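Local coordinates for protein purine nucleoside phosphorylase (Schistosoma mansoni, PDB 6BIF) that catalyses the reversible phosphorolysis of purine nucleosides such as inosine and guanosine, releasing the free base and a pentose 1-phosphate, at residues 113-118 against 221-226; 121-126 against 215-220; 130-135 against 241-246. All coordinates share one frame; numbering follows the deposited sequence.

Interaction 1. Residues 113-118 against 221-226; sequences LLITNL and MSTVPE. With DSJ (1-(4-amino-2-hydroxyphenyl)ethan-1-one), chain J; DMS (dimethyl sulfoxide), chain D.
Ile115 and Asn117 of strand 113-118 face Thr223 and Ser222 too far away for backbone pairing, with the CA atoms of Ile115 and Thr223 7.3 Å apart. Segment 221-226 runs as a loop to Thr223, the N-cap residue, and turns helical at Val224. The link is made by side chains. Asn117 ND2 donates to Thr223 OG1 over 2.9 Å, a bent bond (144° at the hydrogen) whose acceptor sits 23° off the amide plane, and the two side chains cross at about a right angle. Asparagine suits this buried spot because its amide has two ends: while ND2 reaches Thr223, OD1 is hydrogen-bonded to Ser241 OG, which fixes its rotation. Threonine is equally two-sided. With OG1 beside the backbone N (chi1 -61°) to meet the amide, its CG2 is left 4.1 Å from Ile115 CG2. A water donates to Leu118 O at 2.7 Å, and Leu118 N to the oxygen of a dimethyl sulfoxide, probably from the crystallisation liquor. Met221 CG lies 3.5 Å from O1 of the bound aminohydroxyacetophenone, so the strand end and the loop before helix 224-232 border the ligand site of this alpha/beta fold. Strand 112-121 runs between strands 29-31 and 236-246 in the sheet. Leu114, Thr116 and Leu118 pack on helix 259-283, and Arg86, touched by Ile115 and Thr223, is salt-bridged to Glu226 of helix 224-232.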
loop_
_atom_site.group_PDB
_atom_site.type_symbol
_atom_site.label_atom_id
_atom_site.label_comp_id
_atom_site.label_asym_id
_atom_site.label_seq_id
_atom_site.Cartn_x
_atom_site.Cartn_y
_atom_site.Cartn_z
ATOM N N LEU A 113 -22.065 -15.130 7.882
ATOM C CA LEU A 113 -21.560 -13.997 8.660
ATOM C C LEU A 113 -22.244 -12.716 8.183
ATOM O O LEU A 113 -22.216 -12.403 6.984
ATOM C CB LEU A 113 -20.028 -13.907 8.536
ATOM C CG LEU A 113 -19.248 -12.747 9.167
ATOM C CD1 LEU A 113 -19.413 -12.724 10.685
ATOM C CD2 LEU A 113 -17.744 -12.843 8.782
ATOM N N LEU A 114 -22.855 -11.988 9.127
ATOM C CA LEU A 114 -23.539 -10.719 8.881
ATOM C C LEU A 114 -22.698 -9.581 9.455
ATOM O O LEU A 114 -22.282 -9.663 10.614
ATOM C CB LEU A 114 -24.926 -10.729 9.537
ATOM C CG LEU A 114 -25.858 -11.937 9.282
ATOM C CD1 LEU A 114 -27.171 -11.782 10.042
ATOM C CD2 LEU A 114 -26.105 -12.093 7.782
ATOM N N ILE A 115 -22.439 -8.529 8.647
ATOM C CA ILE A 115 -21.537 -7.431 9.013
ATOM C C ILE A 115 -22.182 -6.065 8.775
ATOM O O ILE A 115 -22.807 -5.845 7.736
ATOM C CB ILE A 115 -20.235 -7.545 8.200
ATOM C CG1 ILE A 115 -19.591 -8.909 8.414
ATOM C CG2 ILE A 115 -19.232 -6.474 8.624
ATOM C CD1 ILE A 115 -18.433 -9.163 7.486
ATOM N N THR A 116 -22.019 -5.130 9.734
ATOM C CA THR A 116 -22.388 -3.727 9.516
ATOM C C THR A 116 -21.197 -2.814 9.798
ATOM O O THR A 116 -20.267 -3.176 10.540
ATOM C CB THR A 116 -23.610 -3.285 10.381
ATOM O OG1 THR A 116 -23.292 -3.377 11.788
ATOM C CG2 THR A 116 -24.848 -4.136 10.069
ATOM N N ASN A 117 -21.225 -1.630 9.163
ATOM C CA ASN A 117 -20.250 -0.567 9.400
ATOM C C ASN A 117 -20.898 0.783 9.098
ATOM O O ASN A 117 -21.981 0.845 8.510
ATOM C CB ASN A 117 -18.991 -0.748 8.520
ATOM C CG ASN A 117 -19.277 -0.675 7.020
ATOM O OD1 ASN A 117 -19.720 0.350 6.510
ATOM N ND2 ASN A 117 -18.965 -1.745 6.303
ATOM N N LEU A 118 -20.227 1.874 9.520
ATOM C CA LEU A 118 -20.484 3.214 9.005
ATOM C C LEU A 118 -19.425 3.582 7.965
ATOM O O LEU A 118 -18.272 3.153 8.053
ATOM C CB LEU A 118 -20.513 4.258 10.118
ATOM C CG LEU A 118 -21.844 4.190 10.917
ATOM C CD1 LEU A 118 -21.636 3.563 12.244
ATOM C CD2 LEU A 118 -22.534 5.532 11.006
ATOM N N MET A 221 -13.076 1.969 6.655
ATOM C CA MET A 221 -11.804 1.496 7.217
ATOM C C MET A 221 -11.905 0.091 7.832
ATOM O O MET A 221 -11.061 -0.275 8.670
ATOM C CB MET A 221 -11.294 2.473 8.278
ATOM C CG MET A 221 -11.070 3.912 7.821
ATOM S SD MET A 221 -10.721 4.973 9.244
ATOM C CE MET A 221 -10.872 6.600 8.493
ATOM N N SER A 222 -12.910 -0.699 7.453
ATOM C CA SER A 222 -13.110 -2.037 8.018
ATOM C C SER A 222 -13.639 -2.992 6.946
ATOM O O SER A 222 -13.591 -2.716 5.747
ATOM C CB SER A 222 -14.088 -1.974 9.202
ATOM O OG SER A 222 -15.424 -1.747 8.756
ATOM N N THR A 223 -14.108 -4.152 7.409
ATOM C CA THR A 223 -14.998 -5.068 6.695
ATOM C C THR A 223 -14.275 -5.939 5.649
ATOM O O THR A 223 -14.395 -7.174 5.708
ATOM C CB THR A 223 -16.164 -4.264 6.096
ATOM O OG1 THR A 223 -16.899 -3.615 7.168
ATOM C CG2 THR A 223 -17.130 -5.190 5.338
ATOM N N VAL A 224 -13.506 -5.340 4.719
ATOM C CA VAL A 224 -12.834 -6.136 3.668
ATOM C C VAL A 224 -11.912 -7.203 4.266
ATOM O O VAL A 224 -11.948 -8.349 3.784
ATOM C CB VAL A 224 -12.132 -5.207 2.666
ATOM C CG1 VAL A 224 -11.178 -5.946 1.725
ATOM C CG2 VAL A 224 -13.184 -4.448 1.833
ATOM N N PRO A 225 -11.113 -6.928 5.317
ATOM C CA PRO A 225 -10.288 -8.016 5.909
ATOM C C PRO A 225 -11.124 -9.195 6.393
ATOM O O PRO A 225 -10.821 -10.343 6.038
ATOM C CB PRO A 225 -9.563 -7.308 7.067
ATOM C CG PRO A 225 -9.489 -5.842 6.626
ATOM C CD PRO A 225 -10.844 -5.625 5.977
ATOM N N GLU A 226 -12.207 -8.944 7.149
ATOM C CA GLU A 226 -13.047 -10.052 7.634
ATOM C C GLU A 226 -13.726 -10.801 6.488
ATOM O O GLU A 226 -13.871 -12.041 6.544
ATOM C CB GLU A 226 -14.121 -9.538 8.602
ATOM C CG GLU A 226 -13.679 -8.732 9.771
ATOM C CD GLU A 226 -13.670 -7.240 9.460
ATOM O OE1 GLU A 226 -12.646 -6.819 8.955
ATOM O OE2 GLU A 226 -14.676 -6.507 9.673
HETATM C C7 DSJ J . -15.130 6.390 7.322
HETATM C C4 DSJ J . -17.392 7.973 7.789
HETATM C C5 DSJ J . -16.550 8.261 6.793
HETATM C C6 DSJ J . -15.350 7.398 6.545
HETATM C C3 DSJ J . -17.119 6.781 8.669
HETATM C C2 DSJ J . -16.046 6.024 8.448
HETATM C C1 DSJ J . -15.693 4.825 9.304
HETATM O O DSJ J . -14.690 4.189 9.102
HETATM C C DSJ J . -16.617 4.421 10.450
HETATM O O1 DSJ J . -14.023 5.589 7.105
HETATM N N DSJ J . -16.750 9.371 5.932
HETATM S S DMS D . -16.939 0.655 12.005
HETATM O O DMS D . -18.311 1.193 11.948
HETATM C C1 DMS D . -16.656 -0.438 13.440
HETATM C C2 DMS D . -16.177 0.185 10.443
HETATM O O HOH W 1 -16.319 1.311 7.498
#

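Interaction 2. Residues 121-126 against 215-220. With DSJ (1-(4-amino-2-hydroxyphenyl)ethan-1-one), chain J.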
loop_
_atom_site.group_PDB
_atom_site.type_symbol
_atom_site.label_atom_id
_atom_site.label_comp_id
_atom_site.label_asym_id
_atom_site.label_seq_id
_atom_site.Cartn_x
_atom_site.Cartn_y
_atom_site.Cartn_z
ATOM N N GLY A 121 -20.148 8.301 1.889
ATOM C CA GLY A 121 -20.738 8.200 0.556
ATOM C C GLY A 121 -19.907 8.914 -0.509
ATOM O O GLY A 121 -19.496 10.070 -0.332
ATOM N N ILE A 122 -19.670 8.220 -1.626
ATOM C CA ILE A 122 -19.006 8.774 -2.800
ATOM C C ILE A 122 -20.004 8.977 -3.950
ATOM O O ILE A 122 -20.071 10.053 -4.542
ATOM C CB ILE A 122 -17.826 7.869 -3.231
ATOM C CG1 ILE A 122 -16.773 7.731 -2.112
ATOM C CG2 ILE A 122 -17.156 8.400 -4.482
ATOM C CD1 ILE A 122 -16.048 9.034 -1.728
ATOM N N ASN A 123 -20.800 7.952 -4.254
ATOM C CA ASN A 123 -21.855 8.071 -5.266
ATOM C C ASN A 123 -22.792 9.229 -4.942
ATOM O O ASN A 123 -23.245 9.396 -3.802
ATOM C CB ASN A 123 -22.638 6.750 -5.334
ATOM C CG ASN A 123 -23.582 6.664 -6.534
ATOM O OD1 ASN A 123 -24.460 7.505 -6.719
ATOM N ND2 ASN A 123 -23.385 5.633 -7.363
ATOM N N ARG A 124 -23.100 10.045 -5.951
ATOM C CA ARG A 124 -23.908 11.230 -5.679
ATOM C C ARG A 124 -25.350 10.909 -5.279
ATOM O O ARG A 124 -26.030 11.783 -4.737
ATOM C CB ARG A 124 -23.852 12.153 -6.897
ATOM C CG ARG A 124 -22.440 12.717 -7.107
ATOM C CD ARG A 124 -22.338 13.590 -8.346
ATOM N NE ARG A 124 -20.989 14.125 -8.539
ATOM C CZ ARG A 124 -20.548 15.272 -8.029
ATOM N NH1 ARG A 124 -21.344 16.028 -7.281
ATOM N NH2 ARG A 124 -19.303 15.665 -8.267
ATOM N N LYS A 125 -25.829 9.682 -5.474
ATOM C CA LYS A 125 -27.170 9.333 -5.019
ATOM C C LYS A 125 -27.263 9.057 -3.516
ATOM O O LYS A 125 -28.368 8.819 -3.026
ATOM C CB LYS A 125 -27.685 8.110 -5.783
ATOM C CG LYS A 125 -27.868 8.368 -7.256
ATOM C CD LYS A 125 -28.440 7.158 -7.962
ATOM C CE LYS A 125 -28.782 7.474 -9.408
ATOM N NZ LYS A 125 -29.865 8.496 -9.521
ATOM N N LEU A 126 -26.157 9.076 -2.773
ATOM C CA LEU A 126 -26.156 8.664 -1.372
ATOM C C LEU A 126 -26.193 9.865 -0.421
ATOM O O LEU A 126 -25.450 10.838 -0.606
ATOM C CB LEU A 126 -24.930 7.794 -1.096
ATOM C CG LEU A 126 -24.874 6.450 -1.838
ATOM C CD1 LEU A 126 -23.560 5.740 -1.595
ATOM C CD2 LEU A 126 -26.063 5.548 -1.444
ATOM N N GLY A 215 -14.800 4.565 -9.604
ATOM C CA GLY A 215 -15.973 3.734 -9.524
ATOM C C GLY A 215 -16.340 3.256 -8.137
ATOM O O GLY A 215 -17.128 2.311 -8.016
ATOM N N CYS A 216 -15.796 3.862 -7.089
ATOM C CA CYS A 216 -16.203 3.526 -5.726
ATOM C C CYS A 216 -17.530 4.200 -5.396
ATOM O O CYS A 216 -17.776 5.351 -5.785
ATOM C CB CYS A 216 -15.127 3.961 -4.720
ATOM S SG CYS A 216 -13.462 3.393 -5.168
ATOM N N ASP A 217 -18.405 3.469 -4.692
ATOM C CA ASP A 217 -19.665 4.031 -4.213
ATOM C C ASP A 217 -19.598 4.515 -2.765
ATOM O O ASP A 217 -20.254 5.513 -2.431
ATOM C CB ASP A 217 -20.775 2.992 -4.356
ATOM C CG ASP A 217 -21.076 2.668 -5.824
ATOM O OD1 ASP A 217 -21.385 3.616 -6.580
ATOM O OD2 ASP A 217 -20.973 1.487 -6.232
ATOM N N VAL A 218 -18.844 3.821 -1.895
ATOM C CA VAL A 218 -18.701 4.153 -0.475
ATOM C C VAL A 218 -17.249 3.875 -0.096
ATOM O O VAL A 218 -16.561 3.120 -0.773
ATOM C CB VAL A 218 -19.650 3.361 0.468
ATOM C CG1 VAL A 218 -21.136 3.465 0.016
ATOM C CG2 VAL A 218 -19.301 1.914 0.540
ATOM N N VAL A 219 -16.782 4.478 1.000
ATOM C CA VAL A 219 -15.410 4.273 1.493
ATOM C C VAL A 219 -15.420 4.122 3.020
ATOM O O VAL A 219 -16.120 4.860 3.729
ATOM C CB VAL A 219 -14.479 5.425 1.066
ATOM C CG1 VAL A 219 -14.983 6.781 1.581
ATOM C CG2 VAL A 219 -13.064 5.159 1.555
ATOM N N GLY A 220 -14.644 3.152 3.535
ATOM C CA GLY A 220 -14.517 2.965 4.974
ATOM C C GLY A 220 -13.235 2.240 5.341
ATOM O O GLY A 220 -12.424 1.903 4.468
HETATM C C7 DSJ J . -15.130 6.390 7.322
HETATM C C4 DSJ J . -17.392 7.973 7.789
HETATM C C5 DSJ J . -16.550 8.261 6.793
HETATM C C6 DSJ J . -15.350 7.398 6.545
HETATM C C3 DSJ J . -17.119 6.781 8.669
HETATM C C2 DSJ J . -16.046 6.024 8.448
HETATM C C1 DSJ J . -15.693 4.825 9.304
HETATM O O DSJ J . -14.690 4.189 9.102
HETATM C C DSJ J . -16.617 4.421 10.450
HETATM O O1 DSJ J . -14.023 5.589 7.105
HETATM N N DSJ J . -16.750 9.371 5.932
#
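Asn123 swings CG anti to the backbone N (chi1 -169°) and Asp217 keeps its own CG beside the N (chi1 -66°), which lays the two side chains alongside each other, pointing the same way. Asn123 ND2 then donates to Asp217 OD1 over 2.9 Å, almost straight at 172° and within the amide plane, though it meets OD1 on the anti side and well out of the carboxylate plane. The other oxygen, OD2, accepts from Val193 N. Asparagine also suits the type I turn it begins: its OD1 accepts from Lys125 N at 2.9 Å, an Asx turn. The backbone grip falls on Asp217 O, which receives Ile122 N at 2.9 Å and Asn123 N at 3.1 Å, both from one face of the carbonyl plane. Here the end of strand 112-121 meets strand 218-220 in the central sheet, Gly121 and Val218 forming an antiparallel non-hydrogen-bonded pair. A side chain on Gly121 would run into CB of Leu126. Leu126 CD1 packs 3.7 Å from Val218 CG1, the two side chains crossing at about a right angle. Ile122 CD1 lies 4.1 Å from Val219 CG1, both residues resting on helix 205-213. Gly220 CA comes within 3.4 Å of O1 of the bound aminohydroxyacetophenone.

Interaction 3. Residues 130-135 against 241-246. With DSJ (1-(4-amino-2-hydroxyphenyl)ethan-1-one), chain J.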
loop_
_atom_site.group_PDB
_atom_site.type_symbol
_atom_site.label_atom_id
_atom_site.label_comp_id
_atom_site.label_asym_id
_atom_site.label_seq_id
_atom_site.Cartn_x
_atom_site.Cartn_y
_atom_site.Cartn_z
ATOM N N ASP A 130 -28.618 6.797 4.670
ATOM C CA ASP A 130 -28.945 5.716 3.746
ATOM C C ASP A 130 -28.187 4.437 4.124
ATOM O O ASP A 130 -27.156 4.466 4.806
ATOM C CB ASP A 130 -28.584 6.104 2.303
ATOM C CG ASP A 130 -29.493 7.170 1.694
ATOM O OD1 ASP A 130 -30.572 7.479 2.233
ATOM O OD2 ASP A 130 -29.107 7.695 0.618
ATOM N N PHE A 131 -28.704 3.300 3.643
ATOM C CA PHE A 131 -28.080 1.987 3.799
ATOM C C PHE A 131 -27.592 1.519 2.431
ATOM O O PHE A 131 -28.280 1.733 1.425
ATOM C CB PHE A 131 -29.076 0.941 4.331
ATOM C CG PHE A 131 -29.598 1.208 5.709
ATOM C CD1 PHE A 131 -28.767 1.140 6.823
ATOM C CD2 PHE A 131 -30.932 1.467 5.893
ATOM C CE1 PHE A 131 -29.268 1.394 8.094
ATOM C CE2 PHE A 131 -31.467 1.708 7.177
ATOM C CZ PHE A 131 -30.615 1.660 8.279
ATOM N N VAL A 132 -26.425 0.874 2.386
ATOM C CA VAL A 132 -25.886 0.299 1.146
ATOM C C VAL A 132 -25.594 -1.191 1.349
ATOM O O VAL A 132 -24.745 -1.563 2.177
ATOM C CB VAL A 132 -24.615 1.035 0.692
ATOM C CG1 VAL A 132 -24.022 0.378 -0.546
ATOM C CG2 VAL A 132 -24.930 2.506 0.435
ATOM N N LEU A 133 -26.284 -2.041 0.581
ATOM C CA LEU A 133 -25.930 -3.455 0.486
ATOM C C LEU A 133 -24.656 -3.574 -0.350
ATOM O O LEU A 133 -24.640 -3.165 -1.512
ATOM C CB LEU A 133 -27.074 -4.233 -0.158
ATOM C CG LEU A 133 -28.485 -4.070 0.449
ATOM C CD1 LEU A 133 -29.517 -4.889 -0.304
ATOM C CD2 LEU A 133 -28.472 -4.451 1.911
ATOM N N ILE A 134 -23.593 -4.121 0.225
ATOM C CA ILE A 134 -22.296 -4.179 -0.462
ATOM C C ILE A 134 -22.297 -5.366 -1.431
ATOM O O ILE A 134 -22.561 -6.507 -1.032
ATOM C CB ILE A 134 -21.146 -4.272 0.548
ATOM C CG1 ILE A 134 -21.109 -3.024 1.454
ATOM C CG2 ILE A 134 -19.827 -4.435 -0.213
ATOM C CD1 ILE A 134 -20.074 -3.064 2.548
ATOM N N LYS A 135 -22.006 -5.109 -2.706
ATOM C CA LYS A 135 -22.015 -6.142 -3.743
ATOM C C LYS A 135 -20.621 -6.445 -4.298
ATOM O O LYS A 135 -20.492 -7.342 -5.144
ATOM C CB LYS A 135 -22.943 -5.742 -4.900
ATOM C CG LYS A 135 -22.512 -4.480 -5.625
ATOM C CD LYS A 135 -23.469 -4.155 -6.772
ATOM C CE LYS A 135 -22.987 -2.944 -7.539
ATOM N NZ LYS A 135 -23.980 -2.560 -8.589
ATOM N N SER A 241 -23.465 -1.076 4.779
ATOM C CA SER A 241 -22.913 0.205 5.225
ATOM C C SER A 241 -24.035 1.198 5.541
ATOM O O SER A 241 -25.004 1.318 4.787
ATOM C CB SER A 241 -22.007 0.845 4.161
ATOM O OG SER A 241 -20.767 0.180 4.023
ATOM N N LEU A 242 -23.888 1.911 6.660
ATOM C CA LEU A 242 -24.743 3.041 7.011
ATOM C C LEU A 242 -23.963 4.313 6.687
ATOM O O LEU A 242 -22.838 4.493 7.172
ATOM C CB LEU A 242 -25.147 2.991 8.487
ATOM C CG LEU A 242 -25.854 4.213 9.101
ATOM C CD1 LEU A 242 -27.180 4.573 8.398
ATOM C CD2 LEU A 242 -26.103 4.008 10.611
ATOM N N ILE A 243 -24.522 5.156 5.818
ATOM C CA ILE A 243 -23.807 6.324 5.296
ATOM C C ILE A 243 -23.833 7.473 6.308
ATOM O O ILE A 243 -24.898 7.972 6.667
ATOM C CB ILE A 243 -24.419 6.763 3.955
ATOM C CG1 ILE A 243 -24.401 5.591 2.944
ATOM C CG2 ILE A 243 -23.729 7.985 3.421
ATOM C CD1 ILE A 243 -23.001 5.048 2.659
ATOM N N ALA A 244 -22.644 7.944 6.716
ATOM C CA ALA A 244 -22.555 9.049 7.678
ATOM C C ALA A 244 -22.677 10.427 7.017
ATOM O O ALA A 244 -23.197 11.367 7.639
ATOM C CB ALA A 244 -21.246 8.934 8.452
ATOM N N ASN A 245 -22.254 10.552 5.759
ATOM C CA ASN A 245 -22.058 11.831 5.079
ATOM C C ASN A 245 -21.798 11.515 3.620
ATOM O O ASN A 245 -21.454 10.378 3.294
ATOM C CB ASN A 245 -20.877 12.600 5.672
ATOM C CG ASN A 245 -19.531 11.907 5.379
ATOM O OD1 ASN A 245 -19.260 10.798 5.849
ATOM N ND2 ASN A 245 -18.705 12.556 4.569
ATOM N N ASN A 246 -21.927 12.530 2.728
ATOM C CA ASN A 246 -21.461 12.383 1.346
ATOM C C ASN A 246 -20.165 13.178 1.213
ATOM O O ASN A 246 -20.176 14.411 1.298
ATOM C CB ASN A 246 -22.512 12.835 0.325
ATOM C CG ASN A 246 -22.086 12.518 -1.105
ATOM O OD1 ASN A 246 -21.154 13.131 -1.621
ATOM N ND2 ASN A 246 -22.716 11.505 -1.723
HETATM C C7 DSJ J . -15.130 6.390 7.322
HETATM C C4 DSJ J . -17.392 7.973 7.789
HETATM C C5 DSJ J . -16.550 8.261 6.793
HETATM C C6 DSJ J . -15.350 7.398 6.545
HETATM C C3 DSJ J . -17.119 6.781 8.669
HETATM C C2 DSJ J . -16.046 6.024 8.448
HETATM C C1 DSJ J . -15.693 4.825 9.304
HETATM O O DSJ J . -14.690 4.189 9.102
HETATM C C DSJ J . -16.617 4.421 10.450
HETATM O O1 DSJ J . -14.023 5.589 7.105
HETATM N N DSJ J . -16.750 9.371 5.932
#
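With Phe131 paired to Leu242 and Val132 to Ser241, strands 131-135 and 241-246 run antiparallel, at 140° between their short segments and 4.8 Å apart at closest approach. Val132 and Ser241 form the hydrogen-bonded pair, Val132 N giving to Ser241 O at 2.8 Å and Ser241 N to Val132 O at 2.9 Å; Asp130 O takes a third bond from Ile243 N. Phe131 and Leu242, the non-hydrogen-bonded pair, share one face of the sheet. Leu242 turns CG anti to the backbone N (chi1 170°), which carries CD1 to within 3.8 Å of Phe131 CE1, and both side chains lie against helix 259-283, where the Phe131 ring also meets that of Trp276. Large apolar groups fit this buried layer between sheet and helix. Off the opposite face, Val132 CG2 packs 3.9 Å from Ile243 CD1, both beta-branched residues that suit extended strands and present methyls to each other. Ser241 also projects on the Val132 side; its small hydroxyl can satisfy a buried amide, and is engaged by that of the neighbouring strand 112-121, while Ile134 CD1 comes alongside Ser241 OG at 3.6 Å. Asn245 OD1 accepts from the amine N of the aminohydroxyacetophenone over 2.9 Å, a fairly straight bond (162°). Asn245 ND2 is held by Asp250 and Ser247, so the carbonyl end is presented to the ligand. An asparagine at the end of a sheet strand, working with a glutamate, here Glu203, is the arrangement by which trimeric purine nucleoside phosphorylases recognise the base, and the fragment probably occupies part of that pocket.

Overall arrangement
From the N terminus, strand 112-121 supplies the first half of interaction 1, and its last residue with the loop after it that of interaction 2; strand 131-139 follows with the first half of interaction 3. The chain returns at 215-220, closing interaction 2, and moves straight into 221-226, closing interaction 1, whose loop thus encloses that of interaction 2. Interaction 3 closes last, at 241-246, and crosses both. Strand 236-246 lies between 112-121 and 131-139, so the contacts meet through it: Asn117 O probably accepts from Leu242 N, Gly121 N donates to Asn245 O, and Leu126 O accepts from Asn246 ND2. Together they tie the start of helix 224-232 and the loop after strand 112-121 to the sheet beside the ligand pocket.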